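Local structure of transketolase (Campylobacter jejuni, 3M7I) at residues Y150-D155 / I179-S184; D183-S188 / T243-G248; G117-G122 / D155-E160. The protein is a homodimeric member of the transketolase family of thiamine diphosphate-dependent enzymes, holding its cofactor's diphosphate through a magnesium ion. All coordinates share one frame; numbering follows the deposited sequence.

Interaction 1. Residues Y150-D155 / I179-S184; sequences YCLCGD and ILIYDS. With MG (magnesium ion), chain D; TPP (thiamine diphosphate), chain B.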
loop_
_atom_site.group_PDB
_atom_site.type_symbol
_atom_site.label_atom_id
_atom_site.label_comp_id
_atom_site.label_asym_id
_atom_site.label_seq_id
_atom_site.Cartn_x
_atom_site.Cartn_y
_atom_site.Cartn_z
ATOM N N TYR A 150 7.974 11.595 -21.724
ATOM C CA TYR A 150 6.795 11.040 -22.332
ATOM C C TYR A 150 6.362 9.796 -21.592
ATOM O O TYR A 150 7.166 8.859 -21.378
ATOM C CB TYR A 150 7.029 10.686 -23.793
ATOM C CG TYR A 150 7.378 11.843 -24.707
ATOM C CD1 TYR A 150 6.374 12.618 -25.248
ATOM C CD2 TYR A 150 8.702 12.120 -25.068
ATOM C CE1 TYR A 150 6.653 13.629 -26.136
ATOM C CE2 TYR A 150 9.018 13.158 -25.944
ATOM C CZ TYR A 150 7.958 13.910 -26.484
ATOM O OH TYR A 150 8.287 14.942 -27.316
ATOM N N CYS A 151 5.082 9.757 -21.218
ATOM C CA CYS A 151 4.504 8.599 -20.568
ATOM C C CYS A 151 3.293 8.089 -21.323
ATOM O O CYS A 151 2.365 8.816 -21.594
ATOM C CB CYS A 151 4.183 8.918 -19.081
ATOM S SG CYS A 151 3.524 7.553 -18.140
ATOM N N LEU A 152 3.288 6.804 -21.645
ATOM C CA LEU A 152 2.124 6.139 -22.196
ATOM C C LEU A 152 1.385 5.428 -21.058
ATOM O O LEU A 152 2.038 4.624 -20.293
ATOM C CB LEU A 152 2.574 5.119 -23.233
ATOM C CG LEU A 152 3.278 5.604 -24.486
ATOM C CD1 LEU A 152 3.543 4.374 -25.301
ATOM C CD2 LEU A 152 2.410 6.567 -25.334
ATOM N N CYS A 153 0.098 5.710 -20.872
ATOM C CA CYS A 153 -0.678 5.033 -19.814
ATOM C C CYS A 153 -2.017 4.540 -20.349
ATOM O O CYS A 153 -2.397 4.835 -21.477
ATOM C CB CYS A 153 -0.815 5.904 -18.565
ATOM S SG CYS A 153 -1.945 7.297 -18.851
ATOM N N GLY A 154 -2.707 3.730 -19.566
ATOM C CA GLY A 154 -3.991 3.190 -19.956
ATOM C C GLY A 154 -5.056 3.497 -18.919
ATOM O O GLY A 154 -4.772 4.194 -17.952
ATOM N N ASP A 155 -6.228 2.929 -19.099
ATOM C CA ASP A 155 -7.332 3.090 -18.160
ATOM C C ASP A 155 -6.928 2.690 -16.751
ATOM O O ASP A 155 -7.311 3.312 -15.749
ATOM C CB ASP A 155 -8.526 2.264 -18.601
ATOM C CG ASP A 155 -9.044 2.715 -19.975
ATOM O OD1 ASP A 155 -9.442 3.895 -20.062
ATOM O OD2 ASP A 155 -9.006 1.956 -20.928
ATOM N N ILE A 179 4.794 15.167 -20.692
ATOM C CA ILE A 179 3.723 14.844 -21.593
ATOM C C ILE A 179 3.145 13.439 -21.360
ATOM O O ILE A 179 3.860 12.380 -21.574
ATOM C CB ILE A 179 4.226 14.950 -23.060
ATOM C CG1 ILE A 179 4.669 16.370 -23.353
ATOM C CG2 ILE A 179 3.136 14.499 -23.996
ATOM C CD1 ILE A 179 5.500 16.558 -24.654
ATOM N N LEU A 180 1.868 13.411 -21.000
ATOM C CA LEU A 180 1.149 12.170 -20.655
ATOM C C LEU A 180 0.187 11.774 -21.736
ATOM O O LEU A 180 -0.735 12.568 -22.057
ATOM C CB LEU A 180 0.409 12.281 -19.291
ATOM C CG LEU A 180 -0.293 11.009 -18.795
ATOM C CD1 LEU A 180 0.716 9.814 -18.439
ATOM C CD2 LEU A 180 -1.161 11.320 -17.473
ATOM N N ILE A 181 0.426 10.596 -22.323
ATOM C CA ILE A 181 -0.414 10.075 -23.417
ATOM C C ILE A 181 -1.305 8.924 -22.933
ATOM O O ILE A 181 -0.859 7.736 -22.635
ATOM C CB ILE A 181 0.409 9.629 -24.701
ATOM C CG1 ILE A 181 1.410 10.706 -25.112
ATOM C CG2 ILE A 181 -0.594 9.149 -25.862
ATOM C CD1 ILE A 181 2.470 10.218 -26.129
ATOM N N TYR A 182 -2.586 9.233 -22.831
ATOM C CA TYR A 182 -3.605 8.287 -22.335
ATOM C C TYR A 182 -4.234 7.507 -23.456
ATOM O O TYR A 182 -4.993 8.052 -24.266
ATOM C CB TYR A 182 -4.645 9.004 -21.453
ATOM C CG TYR A 182 -5.940 8.304 -21.042
ATOM C CD1 TYR A 182 -5.987 6.945 -20.750
ATOM C CD2 TYR A 182 -7.132 9.048 -20.866
ATOM C CE1 TYR A 182 -7.145 6.330 -20.364
ATOM C CE2 TYR A 182 -8.274 8.460 -20.478
ATOM C CZ TYR A 182 -8.289 7.101 -20.161
ATOM O OH TYR A 182 -9.456 6.485 -19.746
ATOM N N ASP A 183 -3.967 6.204 -23.434
ATOM C CA ASP A 183 -4.581 5.250 -24.329
ATOM C C ASP A 183 -6.031 4.963 -23.924
ATOM O O ASP A 183 -6.313 4.020 -23.190
ATOM C CB ASP A 183 -3.764 3.933 -24.300
ATOM C CG ASP A 183 -4.155 2.987 -25.379
ATOM O OD1 ASP A 183 -4.768 3.468 -26.350
ATOM O OD2 ASP A 183 -3.828 1.771 -25.276
ATOM N N SER A 184 -6.956 5.780 -24.415
ATOM C CA SER A 184 -8.342 5.659 -24.052
ATOM C C SER A 184 -9.072 4.707 -25.034
ATOM O O SER A 184 -9.596 5.138 -26.073
ATOM C CB SER A 184 -9.018 7.057 -24.026
ATOM O OG SER A 184 -10.334 6.938 -23.529
HETATM MG MG MG D . -7.914 0.185 -21.647
HETATM N "N1'" TPP B . -3.399 -3.895 -10.371
HETATM C "C2'" TPP B . -2.238 -3.275 -10.511
HETATM C CM2 TPP B . -1.763 -2.247 -9.508
HETATM N "N3'" TPP B . -1.434 -3.627 -11.508
HETATM C "C4'" TPP B . -1.740 -4.573 -12.392
HETATM N "N4'" TPP B . -0.854 -4.837 -13.350
HETATM C "C5'" TPP B . -3.048 -5.226 -12.309
HETATM C "C6'" TPP B . -3.808 -4.828 -11.244
HETATM C "C7'" TPP B . -3.512 -6.308 -13.248
HETATM N N3 TPP B . -3.699 -5.771 -14.576
HETATM C C2 TPP B . -2.864 -5.885 -15.606
HETATM S S1 TPP B . -3.358 -4.978 -17.030
HETATM C C5 TPP B . -4.820 -4.571 -16.174
HETATM C C4 TPP B . -4.797 -5.044 -14.853
HETATM C CM4 TPP B . -5.963 -4.753 -13.942
HETATM C C6 TPP B . -5.952 -3.761 -16.720
HETATM C C7 TPP B . -5.598 -3.218 -18.039
HETATM O O7 TPP B . -6.481 -2.161 -18.245
HETATM P PA TPP B . -5.959 -1.078 -19.231
HETATM O O1A TPP B . -4.933 -0.197 -18.614
HETATM O O2A TPP B . -7.220 -0.399 -19.660
HETATM O O3A TPP B . -5.159 -1.903 -20.357
HETATM P PB TPP B . -5.739 -2.353 -21.792
HETATM O O1B TPP B . -4.607 -3.132 -22.368
HETATM O O2B TPP B . -6.263 -1.085 -22.472
HETATM O O3B TPP B . -6.846 -3.326 -21.502
HETATM O O HOH W 1 -6.306 1.530 -21.913
HETATM O O HOH W 2 -11.011 4.575 -22.146
#
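Asp155 OD1 is gripped twice: by the phenol OH of Tyr182, which donates to it at 2.6 Å, and by water 2, which donates at 2.7 Å and also bonds Ser184 OG. The phenol arrives nearly along the C-O bond of the carboxylate, whose plane stands 86° from that of the ring. The other oxygen, OD2, binds the magnesium ion at 2.2 Å, so Tyr182 acts as a second-shell residue that steadies a metal ligand. All this happens at the C-terminal end of two neighbouring strands, 149-153 and 178-184, in the parallel sheet of the thiamine diphosphate-binding domain; the chain between them is largely helical, a beta-alpha-beta crossover. Segments 150-153 and 179-184 run 18° apart in the same sense. Four backbone bonds join 150-155 to 179-184, from Cys151 N to Ile179 O, Ile181 N to Cys151 O (2.7 Å), Cys153 N to Ile181 O and Asp183 N to Cys153 O; Ile149 adds one to Ile179 just before.

On one face of the sheet Tyr150 and Ile179 lie side by side, with CE1 of the ring 3.5 Å from CD1 of the isoleucine, and both pack under helix 220-231. Farther along, Leu152 CD2 touches Ile181 CB and CD1. The opposite face carries the two cysteines, Leu180 and Tyr182, and is approached by helix 121-140. Here one methyl does most of the work: Leu180 CD1 meets Cys151 SG at 3.6 Å and Cys153 SG at 3.7 Å. Cys151 presents CB and SG alike to it, while Cys153 SG, between N and the carbonyl carbon (chi1 72°), is turned toward it. Beyond the strand end, water 1, itself on the magnesium, accepts from Asp155 N and donates to Asp183 O at 2.8 Å.

Interaction 2. Residues D183-S188 / T243-G248; sequences DSNNIS and TTIAKG. With MG (magnesium ion), chain D; TPP (thiamine diphosphate), chain B.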
loop_
_atom_site.group_PDB
_atom_site.type_symbol
_atom_site.label_atom_id
_atom_site.label_comp_id
_atom_site.label_asym_id
_atom_site.label_seq_id
_atom_site.Cartn_x
_atom_site.Cartn_y
_atom_site.Cartn_z
ATOM N N ASP A 183 -3.967 6.204 -23.434
ATOM C CA ASP A 183 -4.581 5.250 -24.329
ATOM C C ASP A 183 -6.031 4.963 -23.924
ATOM O O ASP A 183 -6.313 4.020 -23.190
ATOM C CB ASP A 183 -3.764 3.933 -24.300
ATOM C CG ASP A 183 -4.155 2.987 -25.379
ATOM O OD1 ASP A 183 -4.768 3.468 -26.350
ATOM O OD2 ASP A 183 -3.828 1.771 -25.276
ATOM N N SER A 184 -6.956 5.780 -24.415
ATOM C CA SER A 184 -8.342 5.659 -24.052
ATOM C C SER A 184 -9.072 4.707 -25.034
ATOM O O SER A 184 -9.596 5.138 -26.073
ATOM C CB SER A 184 -9.018 7.057 -24.026
ATOM O OG SER A 184 -10.334 6.938 -23.529
ATOM N N ASN A 185 -9.057 3.413 -24.748
ATOM C CA ASN A 185 -9.671 2.380 -25.606
ATOM C C ASN A 185 -10.993 1.774 -25.072
ATOM O O ASN A 185 -11.594 0.871 -25.664
ATOM C CB ASN A 185 -8.616 1.332 -25.956
ATOM C CG ASN A 185 -8.131 0.544 -24.762
ATOM O OD1 ASN A 185 -8.709 0.611 -23.646
ATOM N ND2 ASN A 185 -7.022 -0.192 -24.973
ATOM N N ASN A 186 -11.435 2.294 -23.924
ATOM C CA ASN A 186 -12.646 1.879 -23.258
ATOM C C ASN A 186 -12.735 0.396 -22.892
ATOM O O ASN A 186 -13.805 -0.089 -22.653
ATOM C CB ASN A 186 -13.879 2.320 -24.108
ATOM C CG ASN A 186 -15.200 2.165 -23.375
ATOM O OD1 ASN A 186 -16.020 1.291 -23.717
ATOM N ND2 ASN A 186 -15.419 2.995 -22.354
ATOM N N ILE A 187 -11.577 -0.280 -22.787
ATOM C CA ILE A 187 -11.540 -1.684 -22.484
ATOM C C ILE A 187 -10.512 -1.965 -21.391
ATOM O O ILE A 187 -9.412 -1.358 -21.430
ATOM C CB ILE A 187 -11.151 -2.465 -23.727
ATOM C CG1 ILE A 187 -12.270 -2.373 -24.782
ATOM C CG2 ILE A 187 -10.763 -3.951 -23.365
ATOM C CD1 ILE A 187 -13.478 -3.102 -24.468
ATOM N N SER A 188 -10.941 -2.764 -20.417
ATOM C CA SER A 188 -10.036 -3.360 -19.352
ATOM C C SER A 188 -10.326 -4.818 -19.280
ATOM O O SER A 188 -10.982 -5.348 -20.144
ATOM C CB SER A 188 -10.209 -2.609 -17.981
ATOM O OG SER A 188 -11.429 -2.917 -17.364
ATOM N N THR A 243 -8.408 5.196 -28.898
ATOM C CA THR A 243 -7.899 4.122 -29.724
ATOM C C THR A 243 -8.836 2.908 -29.635
ATOM O O THR A 243 -9.760 2.768 -28.767
ATOM C CB THR A 243 -6.465 3.684 -29.289
ATOM O OG1 THR A 243 -6.610 3.119 -27.984
ATOM C CG2 THR A 243 -5.461 4.824 -29.254
ATOM N N THR A 244 -8.610 1.954 -30.535
ATOM C CA THR A 244 -9.330 0.736 -30.501
ATOM C C THR A 244 -8.307 -0.324 -30.040
ATOM O O THR A 244 -7.268 -0.491 -30.700
ATOM C CB THR A 244 -9.879 0.386 -31.936
ATOM O OG1 THR A 244 -10.908 1.339 -32.305
ATOM C CG2 THR A 244 -10.504 -0.920 -32.003
ATOM N N ILE A 245 -8.654 -1.057 -29.005
ATOM C CA ILE A 245 -7.802 -2.140 -28.546
ATOM C C ILE A 245 -7.656 -3.166 -29.684
ATOM O O ILE A 245 -8.598 -3.461 -30.383
ATOM C CB ILE A 245 -8.199 -2.742 -27.206
ATOM C CG1 ILE A 245 -7.043 -3.584 -26.643
ATOM C CG2 ILE A 245 -9.398 -3.662 -27.303
ATOM C CD1 ILE A 245 -7.403 -4.216 -25.317
ATOM N N ALA A 246 -6.427 -3.653 -29.872
ATOM C CA ALA A 246 -6.100 -4.630 -30.957
ATOM C C ALA A 246 -6.462 -4.083 -32.362
ATOM O O ALA A 246 -6.817 -4.865 -33.237
ATOM C CB ALA A 246 -6.801 -5.993 -30.715
ATOM N N LYS A 247 -6.318 -2.791 -32.546
ATOM C CA LYS A 247 -6.525 -2.158 -33.860
ATOM C C LYS A 247 -5.739 -2.960 -34.901
ATOM O O LYS A 247 -4.528 -3.180 -34.768
ATOM C CB LYS A 247 -6.047 -0.728 -33.832
ATOM C CG LYS A 247 -6.176 0.018 -35.149
ATOM C CD LYS A 247 -7.631 0.204 -35.550
ATOM C CE LYS A 247 -7.741 1.178 -36.736
ATOM N NZ LYS A 247 -9.150 1.196 -37.192
ATOM N N GLY A 248 -6.458 -3.410 -35.918
ATOM C CA GLY A 248 -5.835 -4.126 -37.020
ATOM C C GLY A 248 -6.078 -5.600 -36.940
ATOM O O GLY A 248 -5.860 -6.291 -37.942
HETATM MG MG MG D . -7.914 0.185 -21.647
HETATM N "N1'" TPP B . -3.399 -3.895 -10.371
HETATM C "C2'" TPP B . -2.238 -3.275 -10.511
HETATM C CM2 TPP B . -1.763 -2.247 -9.508
HETATM N "N3'" TPP B . -1.434 -3.627 -11.508
HETATM C "C4'" TPP B . -1.740 -4.573 -12.392
HETATM N "N4'" TPP B . -0.854 -4.837 -13.350
HETATM C "C5'" TPP B . -3.048 -5.226 -12.309
HETATM C "C6'" TPP B . -3.808 -4.828 -11.244
HETATM C "C7'" TPP B . -3.512 -6.308 -13.248
HETATM N N3 TPP B . -3.699 -5.771 -14.576
HETATM C C2 TPP B . -2.864 -5.885 -15.606
HETATM S S1 TPP B . -3.358 -4.978 -17.030
HETATM C C5 TPP B . -4.820 -4.571 -16.174
HETATM C C4 TPP B . -4.797 -5.044 -14.853
HETATM C CM4 TPP B . -5.963 -4.753 -13.942
HETATM C C6 TPP B . -5.952 -3.761 -16.720
HETATM C C7 TPP B . -5.598 -3.218 -18.039
HETATM O O7 TPP B . -6.481 -2.161 -18.245
HETATM P PA TPP B . -5.959 -1.078 -19.231
HETATM O O1A TPP B . -4.933 -0.197 -18.614
HETATM O O2A TPP B . -7.220 -0.399 -19.660
HETATM O O3A TPP B . -5.159 -1.903 -20.357
HETATM P PB TPP B . -5.739 -2.353 -21.792
HETATM O O1B TPP B . -4.607 -3.132 -22.368
HETATM O O2B TPP B . -6.263 -1.085 -22.472
HETATM O O3B TPP B . -6.846 -3.326 -21.502
HETATM O O HOH W 3 -5.431 0.558 -27.307
HETATM O O HOH W 1 -6.306 1.530 -21.913
HETATM O O HOH W 4 -11.375 -0.605 -27.912
#
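Two direct hydrogen bonds join 183-188 to 243-248. Thr243 OG1 donates to Asp183 OD1 in a very short bond of 2.5 Å, the two side chains crossing at about a right angle, and Thr243 N donates to Ser184 O from well above the carbonyl plane. Water 3 gives hydrogens to Asp183 OD2 and Thr243 OG1 and takes one from Asn185 ND2, while water 4 spans Asn185 O and Ile245 N.

Metal and cofactor bonds come from the turn after strand 178-184 and the start of strand 187-188. Asn185 OD1 and Ile187 O each bind the magnesium ion at 2.2 Å. OD1 also accepts from Ile187 N at 3.1 Å, an Asx turn that holds the two ligands together. Asn185 probably matches the metal-binding asparagine closing the family's GDG...N motif, with Ser184 where many relatives have the first asparagine. Its CG stands between the backbone N and the carbonyl carbon (66°), turning the amide to the magnesium, and ND2 donates to thiamine diphosphate O2B at 2.8 Å.

Ile187 CG2 makes apolar contact with Ile245 CD1 at 3.9 Å, the chains roughly perpendicular. Van der Waals packing sets Ile245 CB 3.6 Å from Asn185 ND2 and CD1 4.0 Å from cofactor O3B.

Interaction 3. Residues G117-G122 / D155-E160; sequences GPLGQG and DGDLQE. With MG (magnesium ion), chain D; TPP (thiamine diphosphate), chain B.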
loop_
_atom_site.group_PDB
_atom_site.type_symbol
_atom_site.label_atom_id
_atom_site.label_comp_id
_atom_site.label_asym_id
_atom_site.label_seq_id
_atom_site.Cartn_x
_atom_site.Cartn_y
_atom_site.Cartn_z
ATOM N N GLY A 117 4.782 -2.419 -14.691
ATOM C CA GLY A 117 4.012 -3.615 -14.391
ATOM C C GLY A 117 2.928 -3.369 -13.339
ATOM O O GLY A 117 1.758 -3.603 -13.609
ATOM N N PRO A 118 3.303 -2.921 -12.155
ATOM C CA PRO A 118 2.234 -2.530 -11.230
ATOM C C PRO A 118 1.627 -1.217 -11.733
ATOM O O PRO A 118 2.349 -0.241 -11.863
ATOM C CB PRO A 118 2.966 -2.358 -9.880
ATOM C CG PRO A 118 4.282 -3.121 -10.106
ATOM C CD PRO A 118 4.623 -2.817 -11.542
ATOM N N LEU A 119 0.347 -1.220 -12.014
ATOM C CA LEU A 119 -0.325 -0.045 -12.636
ATOM C C LEU A 119 -0.310 1.160 -11.753
ATOM O O LEU A 119 -0.240 1.064 -10.505
ATOM C CB LEU A 119 -1.740 -0.387 -13.068
ATOM C CG LEU A 119 -1.945 -1.401 -14.209
ATOM C CD1 LEU A 119 -3.316 -1.979 -14.111
ATOM C CD2 LEU A 119 -1.692 -0.793 -15.634
ATOM N N GLY A 120 -0.256 2.306 -12.410
ATOM C CA GLY A 120 -0.082 3.575 -11.744
ATOM C C GLY A 120 1.345 3.995 -11.536
ATOM O O GLY A 120 1.633 5.173 -11.595
ATOM N N GLN A 121 2.300 3.051 -11.239
ATOM C CA GLN A 121 3.654 3.437 -10.882
ATOM C C GLN A 121 4.290 4.290 -11.919
ATOM O O GLN A 121 4.895 5.284 -11.628
ATOM C CB GLN A 121 4.625 2.244 -10.641
ATOM C CG GLN A 121 4.170 1.300 -9.642
ATOM C CD GLN A 121 4.231 1.838 -8.260
ATOM O OE1 GLN A 121 5.180 2.490 -7.900
ATOM N NE2 GLN A 121 3.185 1.576 -7.482
ATOM N N GLY A 122 4.158 3.919 -13.172
ATOM C CA GLY A 122 4.880 4.578 -14.235
ATOM C C GLY A 122 4.482 6.046 -14.420
ATOM O O GLY A 122 5.311 6.898 -14.712
ATOM N N ASP A 155 -6.228 2.929 -19.099
ATOM C CA ASP A 155 -7.332 3.090 -18.160
ATOM C C ASP A 155 -6.928 2.690 -16.751
ATOM O O ASP A 155 -7.311 3.312 -15.749
ATOM C CB ASP A 155 -8.526 2.264 -18.601
ATOM C CG ASP A 155 -9.044 2.715 -19.975
ATOM O OD1 ASP A 155 -9.442 3.895 -20.062
ATOM O OD2 ASP A 155 -9.006 1.956 -20.928
ATOM N N GLY A 156 -6.161 1.618 -16.692
ATOM C CA GLY A 156 -5.850 1.070 -15.393
ATOM C C GLY A 156 -4.991 2.012 -14.609
ATOM O O GLY A 156 -5.123 2.126 -13.361
ATOM N N ASP A 157 -4.033 2.621 -15.286
ATOM C CA ASP A 157 -3.137 3.519 -14.582
ATOM C C ASP A 157 -3.922 4.689 -13.958
ATOM O O ASP A 157 -3.638 5.176 -12.860
ATOM C CB ASP A 157 -2.075 4.111 -15.507
ATOM C CG ASP A 157 -1.161 3.063 -16.086
ATOM O OD1 ASP A 157 -0.320 2.567 -15.283
ATOM O OD2 ASP A 157 -1.290 2.780 -17.318
ATOM N N LEU A 158 -4.838 5.244 -14.733
ATOM C CA LEU A 158 -5.535 6.428 -14.272
ATOM C C LEU A 158 -6.612 6.158 -13.223
ATOM O O LEU A 158 -7.151 7.089 -12.675
ATOM C CB LEU A 158 -6.172 7.119 -15.491
ATOM C CG LEU A 158 -5.126 7.753 -16.409
ATOM C CD1 LEU A 158 -5.815 8.733 -17.368
ATOM C CD2 LEU A 158 -3.964 8.468 -15.729
ATOM N N GLN A 159 -6.972 4.893 -12.990
ATOM C CA GLN A 159 -7.915 4.598 -11.930
ATOM C C GLN A 159 -7.175 4.472 -10.614
ATOM O O GLN A 159 -7.776 4.683 -9.574
ATOM C CB GLN A 159 -8.718 3.322 -12.211
ATOM C CG GLN A 159 -9.760 3.502 -13.338
ATOM C CD GLN A 159 -10.490 2.256 -13.707
ATOM O OE1 GLN A 159 -10.770 1.379 -12.865
ATOM N NE2 GLN A 159 -10.820 2.143 -15.004
ATOM N N GLU A 160 -5.888 4.150 -10.670
ATOM C CA GLU A 160 -5.085 3.981 -9.414
ATOM C C GLU A 160 -4.900 5.343 -8.730
ATOM O O GLU A 160 -4.538 6.363 -9.373
ATOM C CB GLU A 160 -3.725 3.397 -9.762
ATOM C CG GLU A 160 -3.823 1.914 -10.103
ATOM C CD GLU A 160 -4.034 1.041 -8.857
ATOM O OE1 GLU A 160 -4.162 1.580 -7.721
ATOM O OE2 GLU A 160 -4.116 -0.201 -9.004
HETATM MG MG MG D . -7.914 0.185 -21.647
HETATM N "N1'" TPP B . -3.399 -3.895 -10.371
HETATM C "C2'" TPP B . -2.238 -3.275 -10.511
HETATM C CM2 TPP B . -1.763 -2.247 -9.508
HETATM N "N3'" TPP B . -1.434 -3.627 -11.508
HETATM C "C4'" TPP B . -1.740 -4.573 -12.392
HETATM N "N4'" TPP B . -0.854 -4.837 -13.350
HETATM C "C5'" TPP B . -3.048 -5.226 -12.309
HETATM C "C6'" TPP B . -3.808 -4.828 -11.244
HETATM C "C7'" TPP B . -3.512 -6.308 -13.248
HETATM N N3 TPP B . -3.699 -5.771 -14.576
HETATM C C2 TPP B . -2.864 -5.885 -15.606
HETATM S S1 TPP B . -3.358 -4.978 -17.030
HETATM C C5 TPP B . -4.820 -4.571 -16.174
HETATM C C4 TPP B . -4.797 -5.044 -14.853
HETATM C CM4 TPP B . -5.963 -4.753 -13.942
HETATM C C6 TPP B . -5.952 -3.761 -16.720
HETATM C C7 TPP B . -5.598 -3.218 -18.039
HETATM O O7 TPP B . -6.481 -2.161 -18.245
HETATM P PA TPP B . -5.959 -1.078 -19.231
HETATM O O1A TPP B . -4.933 -0.197 -18.614
HETATM O O2A TPP B . -7.220 -0.399 -19.660
HETATM O O3A TPP B . -5.159 -1.903 -20.357
HETATM P PB TPP B . -5.739 -2.353 -21.792
HETATM O O1B TPP B . -4.607 -3.132 -22.368
HETATM O O2B TPP B . -6.263 -1.085 -22.472
HETATM O O3B TPP B . -6.846 -3.326 -21.502
HETATM O O HOH W 1 -6.306 1.530 -21.913
#
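The carboxylate of Asp157 is approached obliquely from one side of its plane by Leu119 CD2, offset beyond the rim and 3.6 Å from OD1, while Gly120 N donates to OD1 from the anti side, 17° out of the carboxylate plane. That bond is 2.9 Å long and nearly straight. OD1 takes a further bond from Ser67, and OD2 accepts from Gly154 N, so the carboxylate is fixed within the opening turn of the thiamine diphosphate motif, GDG followed by a weakly bonded helix.

The second flat group is the cofactor's aminopyrimidine. Leu119 CD1 lies over one face of it, 3.5 Å from C4', and equally close to C4 of the thiazolium, wedged where the bent cofactor folds. At the ring's rim the backbone takes over: Leu119 N donates to N3' at 3.0 Å and Gly117 O accepts from N4' at 2.9 Å.

Gly120 is the N-cap of helix 121-140, inside a type II turn from Pro118 to Gln121. Gly156, lacking a side chain, admits Leu119 CD1 near its CA and donates its N-H to O1A of the diphosphate. Glu160 CG lies 3.7 Å from Leu119 O, which also accepts from Tyr423 OH of the second subunit; the bend at chi2 (-74°) brings Glu160 OE2 to 3.2 Å from cofactor CM2.

Overall arrangement
All three contacts reach the same magnesium-diphosphate site, interaction 1 only at its end. Interaction 1 is sheet core, strand against strand, built mostly of backbone bonds and apolar side chains; interaction 2, only partly buried, extends strand 178-184 into its following loop and relies on hydroxyls, amides, waters and two magnesium ligands, Asn185 OD1 and Ile187 O. Interaction 3 is buried too, but it joins a turn and a short helix, and it lies against the second subunit. Asp155 belongs to interactions 1 and 3, whereas Asp183 and Ser184 belong to interactions 1 and 2. Asp155, water 1 and the diphosphate complete the magnesium shell, while 117-122 serves the cofactor's opposite, aminopyrimidine end.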